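Side-chain contacts in 2-methyl-aconitate isomerase (Shewanella oneidensis, PDB 5K87), which catalyses the cis-trans isomerization of 2-methyl-aconitate by base-catalysed proton abstraction in the 2-methylcitrate cycle of propionate breakdown: residues K25-R30 with G392-P397; A120-L125 with G159-T164. The protein carries 1 engineered substitution. All blocks are in the same frame, centred on the assembly; numbering follows the deposited sequence.

Contact 1 (K25-R30 with G392-P397)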
ATOM      1  N   LYS A  25      -5.950   3.208   6.962  1.00 10.78           N
ATOM      2  CA  LYS A  25      -5.362   2.110   7.728  1.00 10.48           C
ATOM      3  C   LYS A  25      -4.231   2.656   8.572  1.00 11.84           C
ATOM      4  O   LYS A  25      -3.443   3.480   8.098  1.00 12.02           O
ATOM      5  CB  LYS A  25      -4.795   1.012   6.814  1.00 12.59           C
ATOM      6  CG  LYS A  25      -5.837   0.308   5.967  1.00 12.50           C
ATOM      7  CD  LYS A  25      -5.278  -0.949   5.302  1.00 13.72           C
ATOM      8  CE  LYS A  25      -4.335  -0.651   4.144  1.00 12.09           C
ATOM      9  NZ  LYS A  25      -3.937  -1.930   3.486  1.00 12.33           N
ATOM     10  N   GLY A  26      -4.123   2.172   9.802  1.00 10.33           N
ATOM     11  CA  GLY A  26      -3.048   2.601  10.667  1.00 12.09           C
ATOM     12  C   GLY A  26      -2.611   1.523  11.632  1.00 10.10           C
ATOM     13  O   GLY A  26      -3.314   0.531  11.849  1.00 10.56           O
ATOM     14  N   VAL A  27      -1.434   1.725  12.208  1.00 10.39           N
ATOM     15  CA  VAL A  27      -0.896   0.845  13.230  1.00  9.89           C
ATOM     16  C   VAL A  27      -1.133   1.491  14.590  1.00 10.86           C
ATOM     17  O   VAL A  27      -0.729   2.642  14.830  1.00 11.58           O
ATOM     18  CB  VAL A  27       0.611   0.573  13.021  1.00 10.41           C
ATOM     19  CG1 VAL A  27       1.095  -0.425  14.055  1.00 12.49           C
ATOM     20  CG2 VAL A  27       0.886   0.074  11.608  1.00 14.40           C
ATOM     21  N   PHE A  28      -1.802   0.743  15.466  1.00 10.08           N
ATOM     22  CA  PHE A  28      -2.250   1.208  16.777  1.00 10.16           C
ATOM     23  C   PHE A  28      -1.448   0.570  17.895  1.00 10.31           C
ATOM     24  O   PHE A  28      -1.210  -0.645  17.880  1.00 11.29           O
ATOM     25  CB  PHE A  28      -3.712   0.810  16.985  1.00 10.75           C
ATOM     26  CG  PHE A  28      -4.682   1.611  16.168  1.00  9.75           C
ATOM     27  CD1 PHE A  28      -4.709   1.488  14.792  1.00 11.23           C
ATOM     28  CD2 PHE A  28      -5.572   2.485  16.774  1.00 11.71           C
ATOM     29  CE1 PHE A  28      -5.590   2.239  14.028  1.00 11.66           C
ATOM     30  CE2 PHE A  28      -6.473   3.234  16.014  1.00 12.63           C
ATOM     31  CZ  PHE A  28      -6.468   3.111  14.646  1.00 11.84           C
ATOM     32  N   PHE A  29      -1.053   1.379  18.872  1.00 10.41           N
ATOM     33  CA  PHE A  29      -0.304   0.927  20.035  1.00 11.52           C
ATOM     34  C   PHE A  29      -0.947   1.433  21.312  1.00 10.53           C
ATOM     35  O   PHE A  29      -1.377   2.597  21.388  1.00 11.71           O
ATOM     36  CB  PHE A  29       1.111   1.513  20.031  1.00 11.74           C
ATOM     37  CG  PHE A  29       1.917   1.209  18.800  1.00 11.02           C
ATOM     38  CD1 PHE A  29       2.736   0.095  18.748  1.00 12.60           C
ATOM     39  CD2 PHE A  29       1.880   2.061  17.710  1.00 12.98           C
ATOM     40  CE1 PHE A  29       3.494  -0.167  17.618  1.00 14.13           C
ATOM     41  CE2 PHE A  29       2.634   1.799  16.580  1.00 13.85           C
ATOM     42  CZ  PHE A  29       3.441   0.686  16.539  1.00 14.34           C
ATOM     43  N   ARG A  30      -0.964   0.586  22.335  1.00 11.39           N
ATOM     44  CA  ARG A  30      -1.165   1.056  23.698  1.00 12.41           C
ATOM     45  C   ARG A  30       0.149   1.634  24.160  1.00 12.38           C
ATOM     46  O   ARG A  30       1.204   1.029  23.938  1.00 13.88           O
ATOM     47  CB  ARG A  30      -1.452  -0.105  24.642  1.00 15.59           C
ATOM     48  CG  ARG A  30      -2.824  -0.712  24.616  1.00 19.87           C
ATOM     49  CD  ARG A  30      -3.075  -1.499  25.922  1.00 20.97           C
ATOM     50  NE  ARG A  30      -1.995  -2.447  26.187  1.00 20.73           N
ATOM     51  CZ  ARG A  30      -1.966  -3.306  27.201  1.00 24.36           C
ATOM     52  NH1 ARG A  30      -2.969  -3.350  28.069  1.00 30.84           N
ATOM     53  NH2 ARG A  30      -0.929  -4.124  27.341  1.00 21.72           N
ATOM     54  N   GLY A 392      -1.125  -8.535  16.875  1.00 11.92           N
ATOM     55  CA  GLY A 392      -0.010  -9.332  17.345  1.00 12.19           C
ATOM     56  C   GLY A 392       1.154  -8.445  17.688  1.00 12.68           C
ATOM     57  O   GLY A 392       1.028  -7.570  18.545  1.00 12.22           O
ATOM     58  N   PHE A 393       2.269  -8.658  16.999  1.00 11.94           N
ATOM     59  CA  PHE A 393       3.492  -7.908  17.263  1.00 12.28           C
ATOM     60  C   PHE A 393       4.133  -7.457  15.968  1.00 11.99           C
ATOM     61  O   PHE A 393       4.372  -8.277  15.081  1.00 13.66           O
ATOM     62  CB  PHE A 393       4.496  -8.760  18.040  1.00 12.97           C
ATOM     63  CG  PHE A 393       4.053  -9.097  19.431  1.00 13.66           C
ATOM     64  CD1 PHE A 393       3.179 -10.153  19.660  1.00 15.96           C
ATOM     65  CD2 PHE A 393       4.504  -8.365  20.514  1.00 13.84           C
ATOM     66  CE1 PHE A 393       2.752 -10.461  20.942  1.00 20.48           C
ATOM     67  CE2 PHE A 393       4.084  -8.669  21.807  1.00 17.47           C
ATOM     68  CZ  PHE A 393       3.213  -9.720  22.013  1.00 22.18           C
ATOM     69  N   VAL A 394       4.408  -6.159  15.867  1.00 11.64           N
ATOM     70  CA  VAL A 394       5.256  -5.664  14.787  1.00 11.82           C
ATOM     71  C   VAL A 394       6.714  -5.795  15.205  1.00 11.73           C
ATOM     72  O   VAL A 394       7.037  -5.839  16.400  1.00 12.94           O
ATOM     73  CB  VAL A 394       4.937  -4.197  14.396  1.00 10.67           C
ATOM     74  CG1 VAL A 394       3.554  -4.101  13.783  1.00 12.33           C
ATOM     75  CG2 VAL A 394       5.077  -3.260  15.594  1.00 11.42           C
ATOM     76  N   ARG A 395       7.593  -5.873  14.211  1.00 12.04           N
ATOM     77  CA  ARG A 395       9.020  -5.996  14.461  1.00 11.91           C
ATOM     78  C   ARG A 395       9.804  -4.892  13.792  1.00 12.28           C
ATOM     79  O   ARG A 395       9.478  -4.481  12.675  1.00 12.81           O
ATOM     80  CB  ARG A 395       9.559  -7.323  13.939  1.00 12.95           C
ATOM     81  CG  ARG A 395       8.954  -8.542  14.563  1.00 13.91           C
ATOM     82  CD  ARG A 395       9.844  -9.735  14.287  1.00 13.11           C
ATOM     83  NE  ARG A 395       9.171 -10.986  14.614  1.00 15.56           N
ATOM     84  CZ  ARG A 395       9.665 -12.189  14.349  1.00 14.37           C
ATOM     85  NH1 ARG A 395      10.850 -12.315  13.780  1.00 14.42           N
ATOM     86  NH2 ARG A 395       8.970 -13.273  14.664  1.00 18.58           N
ATOM     87  N   VAL A 396      10.854  -4.438  14.465  1.00 12.06           N
ATOM     88  CA  VAL A 396      11.845  -3.546  13.862  1.00 12.78           C
ATOM     89  C   VAL A 396      13.215  -3.935  14.377  1.00 12.70           C
ATOM     90  O   VAL A 396      13.325  -4.529  15.444  1.00 13.06           O
ATOM     91  CB  VAL A 396      11.604  -2.043  14.190  1.00 13.81           C
ATOM     92  CG1 VAL A 396      10.283  -1.564  13.604  1.00 13.99           C
ATOM     93  CG2 VAL A 396      11.664  -1.784  15.687  1.00 15.28           C
ATOM     94  N   PRO A 397      14.272  -3.606  13.626  1.00 13.38           N
ATOM     95  CA  PRO A 397      15.612  -3.824  14.178  1.00 13.24           C
ATOM     96  C   PRO A 397      15.792  -3.056  15.490  1.00 15.80           C
ATOM     97  O   PRO A 397      15.145  -2.026  15.722  1.00 16.98           O
ATOM     98  CB  PRO A 397      16.534  -3.295  13.071  1.00 16.23           C
ATOM     99  CG  PRO A 397      15.725  -3.476  11.812  1.00 15.58           C
ATOM    100  CD  PRO A 397      14.315  -3.139  12.231  1.00 13.14           C
TER
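The ring of Phe-29 meets Val-394 at its edge, not over a face: methyl CG2 of Val-394 sits near the ring plane, 4.0 Å from CE1 of Phe-29, and the two side chains cross at about a right angle. The Phe-29 side chain also packs on Val-14 and Ala-16 of strand 12-21, on Leu-34, and on Leu-49 of helix 43-53. The CB of Phe-29 does not aim at strand 393-396; with CG anti to the carbonyl carbon (chi1 -57°), the ring swings round until its CE1 corner arrives there. The other methyl of Val-394, CG1, faces Val-27, whose own CG1 lies 4.4 Å away. The strands themselves are not neighbours, the CA atoms of Val-27 and Val-394 being 9.1 Å apart; each pairs with strand 12-21, in a fold consistent with the DAP epimerase clan. Gly-392 to Val-394 pair antiparallel with a strand of the second subunit, so the sheet runs on across the interface, and Val-394 packs on Met-390 of that subunit. No hydrogen bond joins the two segments, and the three touching residues are all buried, so the contact is purely apolar: a small, loose meeting of methyls and a ring edge, without polar direction.

Contact 2 (A120-L125 with G159-T164); sequences AISNGL and GAVQET
Val-161 points its CB at the end of helix 113-122, and that atom already lies 4.1 Å from OG of Ser-122. One bond further, CG2 makes the main contact. It is 3.4 Å from OG of Ser-122, a van der Waals approach of a methyl to a hydroxyl oxygen, and 3.8 Å from CG2 of Ile-121, the two branched chains meeting at a slant, with CB of Ile-121 only slightly more distant at 3.9 Å. The second methyl, CG1, stands anti to the backbone N (chi1 172°), which places CG2 beside that N and turned to the helix. Helix 113-122 packs on strands 24-30, 135-143 and 148-157, consistent with the helix enclosed by a curled sheet in DAP epimerase-like domains, and its end comes to the surface here. Its last turn rests Ile-121 on Val-154 and Ile-156 of strand 148-157 and on Cys-137 and Val-139 of strand 135-143, while Val-161, on the short strand 160-161 that pairs antiparallel with 148-157, extends this apolar patch by also touching Val-154. Polar groups are bridged by water. OG of Ser-122 hydrogen-bonds to a water molecule at 2.7 Å, and the same water accepts the backbone N-H of Val-161 at 2.9 Å. The hydroxyl is also hydrogen-bonded to the carbonyl oxygen of Ala-118, one turn back in the helix.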
ATOM      1  N   ALA A 120      -9.688   1.075  22.114  1.00 12.99           N
ATOM      2  CA  ALA A 120      -9.701   1.385  23.533  1.00 12.93           C
ATOM      3  C   ALA A 120     -10.538   0.377  24.312  1.00 13.78           C
ATOM      4  O   ALA A 120     -10.116  -0.107  25.362  1.00 14.76           O
ATOM      5  CB  ALA A 120     -10.211   2.789  23.755  1.00 14.80           C
ATOM      6  N   ILE A 121     -11.721   0.061  23.799  1.00 13.34           N
ATOM      7  CA  ILE A 121     -12.588  -0.931  24.424  1.00 13.58           C
ATOM      8  C   ILE A 121     -11.905  -2.298  24.474  1.00 13.75           C
ATOM      9  O   ILE A 121     -11.884  -2.963  25.512  1.00 14.94           O
ATOM     10  CB  ILE A 121     -13.916  -1.045  23.675  1.00 12.92           C
ATOM     11  CG1 ILE A 121     -14.725   0.244  23.842  1.00 13.72           C
ATOM     12  CG2 ILE A 121     -14.707  -2.272  24.166  1.00 14.84           C
ATOM     13  CD1 ILE A 121     -15.799   0.417  22.809  1.00 16.16           C
ATOM     14  N   SER A 122     -11.333  -2.707  23.351  1.00 13.28           N
ATOM     15  CA  SER A 122     -10.744  -4.030  23.231  1.00 14.08           C
ATOM     16  C   SER A 122      -9.462  -4.214  24.020  1.00 13.59           C
ATOM     17  O   SER A 122      -9.037  -5.348  24.236  1.00 17.03           O
ATOM     18  CB  SER A 122     -10.494  -4.349  21.763  1.00 13.99           C
ATOM     19  OG  SER A 122     -11.724  -4.380  21.063  1.00 13.51           O
ATOM     20  N   ASN A 123      -8.837  -3.120  24.436  1.00 13.09           N
ATOM     21  CA  ASN A 123      -7.506  -3.196  25.038  1.00 15.32           C
ATOM     22  C   ASN A 123      -7.407  -2.613  26.434  1.00 16.03           C
ATOM     23  O   ASN A 123      -6.338  -2.202  26.870  1.00 17.57           O
ATOM     24  CB  ASN A 123      -6.466  -2.589  24.099  1.00 16.32           C
ATOM     25  CG  ASN A 123      -6.225  -3.461  22.891  1.00 18.73           C
ATOM     26  OD1 ASN A 123      -5.470  -4.431  22.963  1.00 22.11           O
ATOM     27  ND2 ASN A 123      -6.898  -3.159  21.789  1.00 14.77           N
ATOM     28  N   GLY A 124      -8.533  -2.591  27.135  1.00 15.80           N
ATOM     29  CA  GLY A 124      -8.510  -2.285  28.555  1.00 17.64           C
ATOM     30  C   GLY A 124      -8.303  -0.825  28.909  1.00 16.67           C
ATOM     31  O   GLY A 124      -7.866  -0.516  30.018  1.00 17.65           O
ATOM     32  N   LEU A 125      -8.624   0.085  27.992  1.00 16.04           N
ATOM     33  CA  LEU A 125      -8.408   1.505  28.247  1.00 15.95           C
ATOM     34  C   LEU A 125      -9.680   2.214  28.689  1.00 18.49           C
ATOM     35  O   LEU A 125      -9.652   3.400  28.989  1.00 19.19           O
ATOM     36  CB  LEU A 125      -7.801   2.191  27.016  1.00 15.58           C
ATOM     37  CG  LEU A 125      -6.448   1.627  26.595  1.00 15.13           C
ATOM     38  CD1 LEU A 125      -5.921   2.386  25.383  1.00 16.98           C
ATOM     39  CD2 LEU A 125      -5.465   1.704  27.750  1.00 18.05           C
ATOM     40  N   GLY A 159     -20.004  -8.410  25.306  1.00 19.60           N
ATOM     41  CA  GLY A 159     -18.893  -7.771  25.981  1.00 18.31           C
ATOM     42  C   GLY A 159     -17.700  -7.422  25.108  1.00 20.74           C
ATOM     43  O   GLY A 159     -16.656  -7.040  25.627  1.00 22.71           O
ATOM     44  N   ALA A 160     -17.833  -7.565  23.794  1.00 16.98           N
ATOM     45  CA  ALA A 160     -16.729  -7.235  22.895  1.00 17.39           C
ATOM     46  C   ALA A 160     -17.234  -6.310  21.806  1.00 17.19           C
ATOM     47  O   ALA A 160     -18.434  -6.243  21.547  1.00 16.05           O
ATOM     48  CB  ALA A 160     -16.137  -8.494  22.287  1.00 20.34           C
ATOM     49  N   VAL A 161     -16.316  -5.594  21.160  1.00 14.94           N
ATOM     50  CA  VAL A 161     -16.687  -4.737  20.049  1.00 14.57           C
ATOM     51  C   VAL A 161     -17.405  -5.552  18.975  1.00 13.48           C
ATOM     52  O   VAL A 161     -16.956  -6.645  18.598  1.00 13.65           O
ATOM     53  CB  VAL A 161     -15.453  -4.027  19.460  1.00 12.79           C
ATOM     54  CG1 VAL A 161     -15.819  -3.293  18.176  1.00 13.27           C
ATOM     55  CG2 VAL A 161     -14.843  -3.072  20.491  1.00 14.28           C
ATOM     56  N   GLN A 162     -18.527  -5.024  18.503  1.00 13.20           N
ATOM     57  CA  GLN A 162     -19.197  -5.566  17.346  1.00 12.89           C
ATOM     58  C   GLN A 162     -18.571  -4.895  16.122  1.00 13.85           C
ATOM     59  O   GLN A 162     -18.837  -3.727  15.851  1.00 13.96           O
ATOM     60  CB  GLN A 162     -20.697  -5.272  17.431  1.00 13.99           C
ATOM     61  CG  GLN A 162     -21.480  -5.647  16.182  1.00 14.74           C
ATOM     62  CD  GLN A 162     -21.609  -7.152  16.003  1.00 14.92           C
ATOM     63  OE1 GLN A 162     -21.991  -7.866  16.935  1.00 17.29           O
ATOM     64  NE2 GLN A 162     -21.278  -7.639  14.815  1.00 14.43           N
ATOM     65  N   GLU A 163     -17.718  -5.621  15.408  1.00 12.50           N
ATOM     66  CA  GLU A 163     -16.993  -5.064  14.267  1.00 13.28           C
ATOM     67  C   GLU A 163     -17.784  -5.184  12.979  1.00 13.03           C
ATOM     68  O   GLU A 163     -17.810  -4.270  12.157  1.00 13.46           O
ATOM     69  CB  GLU A 163     -15.674  -5.813  14.068  1.00 13.53           C
ATOM     70  CG  GLU A 163     -14.726  -5.793  15.228  1.00 13.47           C
ATOM     71  CD  GLU A 163     -13.389  -6.377  14.819  1.00 12.79           C
ATOM     72  OE1 GLU A 163     -13.264  -7.626  14.702  1.00 13.05           O
ATOM     73  OE2 GLU A 163     -12.454  -5.576  14.552  1.00 13.43           O
ATOM     74  N   THR A 164     -18.414  -6.341  12.794  1.00 13.21           N
ATOM     75  CA  THR A 164     -19.059  -6.679  11.536  1.00 13.70           C
ATOM     76  C   THR A 164     -20.479  -6.127  11.482  1.00 14.17           C
ATOM     77  O   THR A 164     -21.085  -5.858  12.518  1.00 14.19           O
ATOM     78  CB  THR A 164     -19.103  -8.203  11.350  1.00 13.85           C
ATOM     79  OG1 THR A 164     -19.757  -8.790  12.483  1.00 15.66           O
ATOM     80  CG2 THR A 164     -17.684  -8.781  11.244  1.00 14.97           C
TER
HETATM   81  O   HOH W   1     -13.578  -6.207  21.831  1.00 18.46           O

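In the fold
The centres of contacts 1 and 2 lie about 18 Å apart, and they touch directly where CD of Arg-30 packs 3.5 Å from the backbone O of Asn-123, just past the end of helix 113-122. Phe-28 of segment 25-30 packs on Ala-115 and Val-116 of the same helix. Both contacts reach the subunit interface: Arg-395 forms a salt bridge with Glu-163 of the second subunit, joining contact 1 of one chain to segment 159-164 of the other. The side chain of Val-27 is about 13 Å from the bound malonate and about 7 Å from that of Glu-75, in the substrate-binding run 71-75, which is altered in this structure; contact 2 lies away from the substrate-binding and catalytic residues.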